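Exo-arabinanase (PDB 3A72) is an exo-1,5-alpha-L-arabinanase that probably releases arabinobiose from the chain ends of arabinan, with arabinofuranose units bound in the pocket of a six-bladed beta-propeller. Local coordinates at residues Lys160-Tyr164 with Pro245-Ala249; Glu194-Tyr198 with Tyr220-Tyr224; Ser267-Thr273 with Tyr314-Val320. Numbering follows the deposited sequence.

In the fold
All three contacts join neighbouring blades of the propeller. Interactions 1 and 2 pair the same sheets, 149-196 and 204-255, with centres about 12 Å apart, and touch where I248 CB lies 3.8 Å from D195 CB. Interaction 3 joins innermost strands 269-273 and 317-320 nearer the hub: its centre lies about 7 Å from that of the chain, against 15 and 14 Å for the others. All are largely buried, but their chemistry changes with position. The peripheral contacts add a salt bridge, tyrosine hydroxyls and a ring stack to apolar packing, whereas the inner one combines strand packing with bridging waters. E223 OE1, 2.9 Å from S267 N, connects interactions 2 and 3 beside the glycan.

Interaction 1. Residues Lys160-Tyr164 with Pro245-Ala249; sequences KLICY and PENIA
K160-Y164 is an extended strand with alternating side chains, while P245-A249 is an irregular loop whose P245 and E246 have helix-like backbone angles (-70/-10° and -94/-3°). The backbones are closest between I162 and E246, with CA atoms 7.8 Å apart, so the strand reaches the loop through its side chains. K160 points its CB toward the loop and, with chi angles m, t, m, t, carries NZ to 2.7 Å from E246 OE2, a salt bridge and hydrogen bond. E246 starts sideways but reaches back through an m, t side chain. I162 (m, t) sends CD1 against P245 and E246, 4.0 Å from P245 CG and 3.8 Å from E246 CG. Y164 (chi1 m) stands its ring toward the loop, where OH donates to P245 O at 2.7 Å and CE1 lies 4.5 Å from I248 CG1. The alternating residues 160, 162 and 164 thus hold a link between the third and outermost strands of the next propeller blade. Strand 160-167 runs between strands 149-157 and 177-183; H180 of the latter hydrogen-bonds E246 O, and I248 continues onto strand 193-196.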
loop_
_atom_site.group_PDB
_atom_site.type_symbol
_atom_site.label_atom_id
_atom_site.label_comp_id
_atom_site.label_asym_id
_atom_site.label_seq_id
_atom_site.Cartn_x
_atom_site.Cartn_y
_atom_site.Cartn_z
ATOM N N LYS A 160 2.896 18.233 6.981
ATOM C CA LYS A 160 4.016 17.325 6.824
ATOM C C LYS A 160 3.577 16.094 6.037
ATOM O O LYS A 160 2.399 15.724 6.066
ATOM C CB LYS A 160 4.511 16.855 8.199
ATOM C CG LYS A 160 4.994 17.998 9.085
ATOM C CD LYS A 160 5.306 17.515 10.526
ATOM C CE LYS A 160 4.038 17.291 11.362
ATOM N NZ LYS A 160 4.475 16.777 12.734
ATOM N N LEU A 161 4.543 15.478 5.395
ATOM C CA LEU A 161 4.325 14.191 4.775
ATOM C C LEU A 161 5.142 13.121 5.526
ATOM O O LEU A 161 6.346 13.332 5.753
ATOM C CB LEU A 161 4.709 14.178 3.304
ATOM C CG LEU A 161 4.399 12.914 2.525
ATOM C CD1 LEU A 161 2.907 12.744 2.368
ATOM C CD2 LEU A 161 5.066 12.904 1.170
ATOM N N ILE A 162 4.454 12.059 5.888
ATOM C CA ILE A 162 5.044 10.919 6.531
ATOM C C ILE A 162 5.155 9.790 5.510
ATOM O O ILE A 162 4.186 9.486 4.798
ATOM C CB ILE A 162 4.216 10.442 7.738
ATOM C CG1 ILE A 162 3.945 11.580 8.735
ATOM C CG2 ILE A 162 4.840 9.272 8.430
ATOM C CD1 ILE A 162 2.783 11.261 9.691
ATOM N N CYS A 163 6.326 9.148 5.450
ATOM C CA CYS A 163 6.495 7.921 4.680
ATOM C C CYS A 163 6.817 6.785 5.663
ATOM O O CYS A 163 7.857 6.791 6.297
ATOM C CB CYS A 163 7.618 8.035 3.666
ATOM S SG CYS A 163 7.757 6.541 2.642
ATOM N N TYR A 164 5.855 5.883 5.794
ATOM C CA TYR A 164 6.042 4.623 6.540
ATOM C C TYR A 164 6.618 3.598 5.594
ATOM O O TYR A 164 6.211 3.531 4.431
ATOM C CB TYR A 164 4.718 4.119 7.072
ATOM C CG TYR A 164 3.904 5.072 7.935
ATOM C CD1 TYR A 164 4.080 5.161 9.300
ATOM C CD2 TYR A 164 2.916 5.884 7.331
ATOM C CE1 TYR A 164 3.316 6.033 10.058
ATOM C CE2 TYR A 164 2.147 6.730 8.082
ATOM C CZ TYR A 164 2.342 6.818 9.456
ATOM O OH TYR A 164 1.536 7.667 10.166
ATOM N N PRO A 245 0.005 10.156 14.480
ATOM C CA PRO A 245 0.443 9.249 13.422
ATOM C C PRO A 245 1.966 9.100 13.369
ATOM O O PRO A 245 2.468 8.246 12.638
ATOM C CB PRO A 245 -0.128 9.888 12.160
ATOM C CG PRO A 245 -0.122 11.364 12.495
ATOM C CD PRO A 245 -0.520 11.440 13.960
ATOM N N GLU A 246 2.700 9.902 14.096
ATOM C CA GLU A 246 4.150 9.769 14.218
ATOM C C GLU A 246 4.577 8.933 15.461
ATOM O O GLU A 246 5.797 8.752 15.617
ATOM C CB GLU A 246 4.815 11.142 14.265
ATOM C CG GLU A 246 4.721 11.876 12.939
ATOM C CD GLU A 246 5.376 13.237 12.932
ATOM O OE1 GLU A 246 6.527 13.349 13.429
ATOM O OE2 GLU A 246 4.787 14.164 12.366
ATOM N N ASN A 247 3.627 8.501 16.264
ATOM C CA ASN A 247 3.963 7.733 17.442
ATOM C C ASN A 247 3.196 6.432 17.409
ATOM O O ASN A 247 2.011 6.341 17.836
ATOM C CB ASN A 247 3.664 8.533 18.731
ATOM C CG ASN A 247 4.084 7.758 19.973
ATOM O OD1 ASN A 247 4.565 6.616 19.911
ATOM N ND2 ASN A 247 3.939 8.406 21.123
ATOM N N ILE A 248 3.864 5.432 16.879
ATOM C CA ILE A 248 3.318 4.069 16.734
ATOM C C ILE A 248 3.957 3.102 17.754
ATOM O O ILE A 248 3.299 2.156 18.226
ATOM C CB ILE A 248 3.558 3.566 15.285
ATOM C CG1 ILE A 248 2.974 4.555 14.252
ATOM C CG2 ILE A 248 3.070 2.164 15.067
ATOM C CD1 ILE A 248 1.452 4.766 14.353
ATOM N N ALA A 249 5.222 3.344 18.121
ATOM C CA ALA A 249 5.965 2.402 18.939
ATOM C C ALA A 249 5.366 2.236 20.322
ATOM O O ALA A 249 5.554 1.193 20.979
ATOM C CB ALA A 249 7.412 2.833 19.023
#

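Interaction 2. Residues Glu194-Tyr198 with Tyr220-Tyr224; sequences EDVTY and YVYEY. With AHR (alpha-L-arabinofuranose), chain B.
Strand 194-196, the outermost of one propeller blade, and the loop residues after it pack on strand 220-224, the second of the next blade; the strands cross at 72° with axes 10.3 Å apart. D195 and V196 both face M178 in a classic beta bulge and point their CB atoms at the opposite strand; nearest CA pairs are D195-Y220 (10.2 Å) and V196-Y222 (9.4 Å). Three tyrosines project from alternate positions, Y220 (chi1 t), Y222 (p) and Y224 (t). The knob of V196 (t) fills the hollow between the first two, CG2 lying 3.7 Å from Y220 CE2 and over one face of the Y222 ring, CG1 4.1 Å from Y222 CE1. Y198 (m), from the loop, lays its ring on Y224 as an offset stack, centroids 4.0 Å apart and planes at 9°, while Y198 OH hydrogen-bonds Y222 OH at 2.7 Å. One water joins D195 OD2 and Y220 OH, 2.7 Å from each. E223 faces away, accepting from arabinofuranose O1 at OE2 (2.6 Å). R240 binds the Y198 and Y222 hydroxyls and D203 that of Y224, so each of these hydroxyls has a polar partner while the strand's opposite side serves the glycan pocket.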
loop_
_atom_site.group_PDB
_atom_site.type_symbol
_atom_site.label_atom_id
_atom_site.label_comp_id
_atom_site.label_asym_id
_atom_site.label_seq_id
_atom_site.Cartn_x
_atom_site.Cartn_y
_atom_site.Cartn_z
ATOM N N GLU A 194 11.816 4.399 14.518
ATOM C CA GLU A 194 11.322 3.025 14.613
ATOM C C GLU A 194 9.896 2.993 15.123
ATOM O O GLU A 194 9.587 3.560 16.170
ATOM C CB GLU A 194 12.222 2.212 15.546
ATOM C CG GLU A 194 13.656 2.172 15.095
ATOM C CD GLU A 194 13.867 1.258 13.944
ATOM O OE1 GLU A 194 13.108 0.347 13.584
ATOM O OE2 GLU A 194 14.996 1.367 13.383
ATOM N N ASP A 195 9.020 2.366 14.400
ATOM C CA ASP A 195 7.611 2.256 14.770
ATOM C C ASP A 195 7.268 0.885 15.363
ATOM O O ASP A 195 6.600 0.818 16.392
ATOM C CB ASP A 195 6.757 2.555 13.535
ATOM C CG ASP A 195 6.738 3.995 13.171
ATOM O OD1 ASP A 195 6.924 4.868 14.060
ATOM O OD2 ASP A 195 6.494 4.289 11.951
ATOM N N VAL A 196 7.675 -0.176 14.663
ATOM C CA VAL A 196 7.340 -1.516 15.089
ATOM C C VAL A 196 8.634 -2.348 15.104
ATOM O O VAL A 196 9.235 -2.590 14.040
ATOM C CB VAL A 196 6.262 -2.175 14.228
ATOM C CG1 VAL A 196 6.030 -3.609 14.702
ATOM C CG2 VAL A 196 4.976 -1.372 14.253
ATOM N N THR A 197 9.050 -2.743 16.298
ATOM C CA THR A 197 10.172 -3.629 16.530
ATOM C C THR A 197 9.757 -4.690 17.527
ATOM O O THR A 197 8.925 -4.424 18.409
ATOM C CB THR A 197 11.418 -2.900 17.052
ATOM O OG1 THR A 197 11.209 -2.509 18.376
ATOM C CG2 THR A 197 11.755 -1.646 16.240
ATOM N N TYR A 198 10.370 -5.857 17.407
ATOM C CA TYR A 198 10.114 -6.992 18.346
ATOM C C TYR A 198 11.438 -7.570 18.804
ATOM O O TYR A 198 12.442 -7.559 18.081
ATOM C CB TYR A 198 9.228 -8.073 17.654
ATOM C CG TYR A 198 7.814 -7.608 17.488
ATOM C CD1 TYR A 198 6.964 -7.548 18.591
ATOM C CD2 TYR A 198 7.277 -7.187 16.283
ATOM C CE1 TYR A 198 5.670 -7.097 18.489
ATOM C CE2 TYR A 198 5.997 -6.745 16.174
ATOM C CZ TYR A 198 5.184 -6.721 17.270
ATOM O OH TYR A 198 3.898 -6.255 17.123
ATOM N N TYR A 220 -3.251 1.585 12.133
ATOM C CA TYR A 220 -1.982 1.169 11.516
ATOM C C TYR A 220 -1.988 -0.334 11.438
ATOM O O TYR A 220 -1.925 -0.981 12.509
ATOM C CB TYR A 220 -0.848 1.743 12.357
ATOM C CG TYR A 220 0.568 1.388 11.984
ATOM C CD1 TYR A 220 1.408 2.332 11.377
ATOM C CD2 TYR A 220 1.112 0.153 12.247
ATOM C CE1 TYR A 220 2.715 2.006 11.039
ATOM C CE2 TYR A 220 2.403 -0.173 11.925
ATOM C CZ TYR A 220 3.209 0.750 11.327
ATOM O OH TYR A 220 4.497 0.374 11.059
ATOM N N VAL A 221 -2.066 -0.925 10.267
ATOM C CA VAL A 221 -2.165 -2.363 10.089
ATOM C C VAL A 221 -0.883 -2.854 9.410
ATOM O O VAL A 221 -0.239 -2.166 8.624
ATOM C CB VAL A 221 -3.436 -2.736 9.308
ATOM C CG1 VAL A 221 -3.376 -2.353 7.833
ATOM C CG2 VAL A 221 -3.809 -4.218 9.471
ATOM N N TYR A 222 -0.536 -4.109 9.747
ATOM C CA TYR A 222 0.682 -4.724 9.234
ATOM C C TYR A 222 0.548 -6.233 9.306
ATOM O O TYR A 222 -0.319 -6.779 9.990
ATOM C CB TYR A 222 1.869 -4.269 10.040
ATOM C CG TYR A 222 1.898 -4.480 11.541
ATOM C CD1 TYR A 222 2.642 -5.483 12.127
ATOM C CD2 TYR A 222 1.199 -3.615 12.370
ATOM C CE1 TYR A 222 2.686 -5.649 13.508
ATOM C CE2 TYR A 222 1.276 -3.741 13.753
ATOM C CZ TYR A 222 2.008 -4.750 14.316
ATOM O OH TYR A 222 2.068 -4.820 15.698
ATOM N N GLU A 223 1.426 -6.928 8.542
ATOM C CA GLU A 223 1.612 -8.360 8.750
ATOM C C GLU A 223 2.669 -8.537 9.813
ATOM O O GLU A 223 3.709 -7.857 9.805
ATOM C CB GLU A 223 1.982 -9.104 7.452
ATOM C CG GLU A 223 3.335 -8.684 6.866
ATOM C CD GLU A 223 3.743 -9.430 5.614
ATOM O OE1 GLU A 223 2.862 -10.031 4.912
ATOM O OE2 GLU A 223 4.973 -9.396 5.331
ATOM N N TYR A 224 2.453 -9.454 10.737
ATOM C CA TYR A 224 3.421 -9.718 11.816
ATOM C C TYR A 224 4.012 -11.117 11.523
ATOM O O TYR A 224 3.491 -12.110 11.995
ATOM C CB TYR A 224 2.777 -9.557 13.187
ATOM C CG TYR A 224 3.688 -9.789 14.350
ATOM C CD1 TYR A 224 5.045 -10.078 14.269
ATOM C CD2 TYR A 224 3.196 -9.734 15.633
ATOM C CE1 TYR A 224 5.849 -10.281 15.331
ATOM C CE2 TYR A 224 3.997 -10.017 16.745
ATOM C CZ TYR A 224 5.319 -10.278 16.573
ATOM O OH TYR A 224 6.063 -10.588 17.679
HETATM O O5 AHR B . 9.344 -9.165 -0.663
HETATM C C5 AHR B . 9.541 -8.133 0.359
HETATM C C4 AHR B . 8.961 -8.637 1.650
HETATM O O4 AHR B . 7.535 -8.684 1.511
HETATM C C3 AHR B . 9.233 -7.702 2.824
HETATM O O3 AHR B . 10.478 -8.060 3.449
HETATM C C2 AHR B . 8.013 -7.968 3.739
HETATM O O2 AHR B . 7.606 -6.821 4.483
HETATM C C1 AHR B . 6.928 -8.476 2.791
HETATM O O1 AHR B . 6.468 -9.795 3.206
HETATM O O HOH W 1 6.027 2.407 10.109
#

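Interaction 3. Residues Ser267-Thr273 with Tyr314-Val320; sequences SPYAVWT and YTRALRV
Segments 267-273 and 314-320 run side by side, strand axes 6.4 Å apart and 6° from parallel, with Y269 opposite A317 and V271 opposite R319. Y314 turns its CB away, yet its ring returns so that CD1 lies 3.9 Å from S267 OG. T315, with positive phi like S267 (41/44° and 40/69°), donates from N to S267 OG at 2.9 Å; a water donating to P268 O (2.8 Å) also lies 2.7 Å from T315 OG1, which R27 binds too. Another water donates to R316 O (2.8 Å) and S267 O (3.0 Å). A317 sets its CA 4.3 Å from the Y269 ring centroid, a CH-pi contact over the face. L318 CB packs 4.0 Å from Y269 CD2 and 3.8 Å from V271 CG1. R319 turns its CB away; its guanidinium hydrogen-bonds N28 and salt-bridges E29. V320 places CG2 3.7 Å from V271 CG2 and CG1 3.8 Å from T273 CB. Innermost strands of adjacent blades run side by side like this around a beta-propeller axis, here leading from Y314 of the glycan pocket.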
loop_
_atom_site.group_PDB
_atom_site.type_symbol
_atom_site.label_atom_id
_atom_site.label_comp_id
_atom_site.label_asym_id
_atom_site.label_seq_id
_atom_site.Cartn_x
_atom_site.Cartn_y
_atom_site.Cartn_z
ATOM N N SER A 267 0.276 -9.109 3.955
ATOM C CA SER A 267 0.047 -7.981 3.083
ATOM C C SER A 267 -1.310 -7.314 3.225
ATOM O O SER A 267 -2.133 -7.361 2.304
ATOM C CB SER A 267 0.293 -8.379 1.631
ATOM O OG SER A 267 -0.683 -9.257 1.109
ATOM N N PRO A 268 -1.543 -6.654 4.338
ATOM C CA PRO A 268 -2.867 -6.051 4.570
ATOM C C PRO A 268 -3.069 -4.760 3.811
ATOM O O PRO A 268 -2.137 -4.045 3.431
ATOM C CB PRO A 268 -2.825 -5.739 6.076
ATOM C CG PRO A 268 -1.364 -5.408 6.329
ATOM C CD PRO A 268 -0.621 -6.400 5.474
ATOM N N TYR A 269 -4.341 -4.393 3.676
ATOM C CA TYR A 269 -4.731 -3.055 3.271
ATOM C C TYR A 269 -5.935 -2.677 4.132
ATOM O O TYR A 269 -6.786 -3.526 4.395
ATOM C CB TYR A 269 -5.036 -2.976 1.753
ATOM C CG TYR A 269 -4.707 -1.582 1.217
ATOM C CD1 TYR A 269 -3.483 -1.361 0.590
ATOM C CD2 TYR A 269 -5.556 -0.486 1.371
ATOM C CE1 TYR A 269 -3.141 -0.120 0.116
ATOM C CE2 TYR A 269 -5.194 0.758 0.926
ATOM C CZ TYR A 269 -3.995 0.939 0.294
ATOM O OH TYR A 269 -3.579 2.174 -0.174
ATOM N N ALA A 270 -6.033 -1.430 4.555
ATOM C CA ALA A 270 -7.153 -0.964 5.385
ATOM C C ALA A 270 -7.646 0.389 4.862
ATOM O O ALA A 270 -6.831 1.247 4.502
ATOM C CB ALA A 270 -6.743 -0.782 6.821
ATOM N N VAL A 271 -8.944 0.577 4.912
ATOM C CA VAL A 271 -9.634 1.815 4.565
ATOM C C VAL A 271 -10.801 2.005 5.557
ATOM O O VAL A 271 -11.143 1.090 6.289
ATOM C CB VAL A 271 -10.148 1.805 3.104
ATOM C CG1 VAL A 271 -8.988 1.785 2.150
ATOM C CG2 VAL A 271 -11.125 0.667 2.861
ATOM N N TRP A 272 -11.385 3.179 5.509
ATOM C CA TRP A 272 -12.545 3.515 6.325
ATOM C C TRP A 272 -13.582 4.239 5.461
ATOM O O TRP A 272 -13.242 5.106 4.693
ATOM C CB TRP A 272 -12.130 4.356 7.552
ATOM C CG TRP A 272 -13.328 4.793 8.359
ATOM C CD1 TRP A 272 -13.927 4.136 9.357
ATOM C CD2 TRP A 272 -14.070 6.010 8.194
ATOM N NE1 TRP A 272 -15.004 4.831 9.851
ATOM C CE2 TRP A 272 -15.111 6.005 9.140
ATOM C CE3 TRP A 272 -13.946 7.108 7.338
ATOM C CZ2 TRP A 272 -16.030 7.030 9.267
ATOM C CZ3 TRP A 272 -14.859 8.149 7.443
ATOM C CH2 TRP A 272 -15.863 8.098 8.397
ATOM N N THR A 273 -14.860 3.848 5.674
ATOM C CA THR A 273 -15.992 4.550 5.042
ATOM C C THR A 273 -16.922 5.074 6.132
ATOM O O THR A 273 -17.126 4.402 7.131
ATOM C CB THR A 273 -16.786 3.607 4.129
ATOM O OG1 THR A 273 -17.931 4.331 3.643
ATOM C CG2 THR A 273 -17.240 2.350 4.811
ATOM N N TYR A 314 -1.842 -10.579 -3.806
ATOM C CA TYR A 314 -0.819 -10.026 -2.946
ATOM C C TYR A 314 -1.002 -8.509 -2.786
ATOM O O TYR A 314 -1.154 -7.775 -3.776
ATOM C CB TYR A 314 0.532 -10.282 -3.565
ATOM C CG TYR A 314 1.741 -9.833 -2.747
ATOM C CD1 TYR A 314 1.986 -10.340 -1.487
ATOM C CD2 TYR A 314 2.609 -8.921 -3.269
ATOM C CE1 TYR A 314 3.050 -9.942 -0.736
ATOM C CE2 TYR A 314 3.745 -8.544 -2.569
ATOM C CZ TYR A 314 3.969 -9.065 -1.306
ATOM O OH TYR A 314 5.118 -8.733 -0.620
ATOM N N THR A 315 -0.991 -8.057 -1.510
ATOM C CA THR A 315 -1.246 -6.667 -1.144
ATOM C C THR A 315 -2.387 -6.017 -1.946
ATOM O O THR A 315 -2.334 -4.878 -2.384
ATOM C CB THR A 315 0.075 -5.850 -1.137
ATOM O OG1 THR A 315 -0.169 -4.620 -0.392
ATOM C CG2 THR A 315 0.665 -5.499 -2.456
ATOM N N ARG A 316 -3.467 -6.797 -2.088
ATOM C CA ARG A 316 -4.673 -6.323 -2.747
ATOM C C ARG A 316 -5.089 -4.998 -2.148
ATOM O O ARG A 316 -5.143 -4.848 -0.928
ATOM C CB ARG A 316 -5.760 -7.400 -2.633
ATOM C CG ARG A 316 -7.003 -7.118 -3.441
ATOM C CD ARG A 316 -7.986 -8.270 -3.408
ATOM N NE ARG A 316 -8.530 -8.414 -2.061
ATOM C CZ ARG A 316 -9.517 -9.235 -1.747
ATOM N NH1 ARG A 316 -10.144 -9.946 -2.677
ATOM N NH2 ARG A 316 -9.935 -9.347 -0.478
ATOM N N ALA A 317 -5.372 -4.026 -3.019
ATOM C CA ALA A 317 -5.550 -2.633 -2.618
ATOM C C ALA A 317 -7.012 -2.282 -2.553
ATOM O O ALA A 317 -7.827 -2.657 -3.400
ATOM C CB ALA A 317 -4.831 -1.710 -3.584
ATOM N N LEU A 318 -7.399 -1.531 -1.516
ATOM C CA LEU A 318 -8.760 -1.076 -1.293
ATOM C C LEU A 318 -8.805 0.448 -1.392
ATOM O O LEU A 318 -7.864 1.146 -0.985
ATOM C CB LEU A 318 -9.243 -1.457 0.106
ATOM C CG LEU A 318 -9.200 -2.935 0.473
ATOM C CD1 LEU A 318 -9.683 -3.139 1.895
ATOM C CD2 LEU A 318 -10.020 -3.750 -0.513
ATOM N N ARG A 319 -9.945 0.984 -1.817
ATOM C CA ARG A 319 -10.165 2.427 -1.781
ATOM C C ARG A 319 -11.669 2.698 -1.638
ATOM O O ARG A 319 -12.469 2.222 -2.423
ATOM C CB ARG A 319 -9.612 3.132 -2.979
ATOM C CG ARG A 319 -9.763 4.634 -2.885
ATOM C CD ARG A 319 -8.914 5.406 -3.876
ATOM N NE ARG A 319 -7.497 5.227 -3.577
ATOM C CZ ARG A 319 -6.844 5.833 -2.568
ATOM N NH1 ARG A 319 -7.444 6.686 -1.786
ATOM N NH2 ARG A 319 -5.586 5.539 -2.394
ATOM N N VAL A 320 -12.008 3.514 -0.649
ATOM C CA VAL A 320 -13.368 4.022 -0.511
ATOM C C VAL A 320 -13.463 5.255 -1.415
ATOM O O VAL A 320 -12.776 6.279 -1.153
ATOM C CB VAL A 320 -13.699 4.365 0.935
ATOM C CG1 VAL A 320 -15.089 5.017 1.028
ATOM C CG2 VAL A 320 -13.647 3.098 1.809
HETATM O O HOH W 2 -4.742 -6.959 0.923
HETATM O O HOH W 3 0.284 -4.680 2.269
#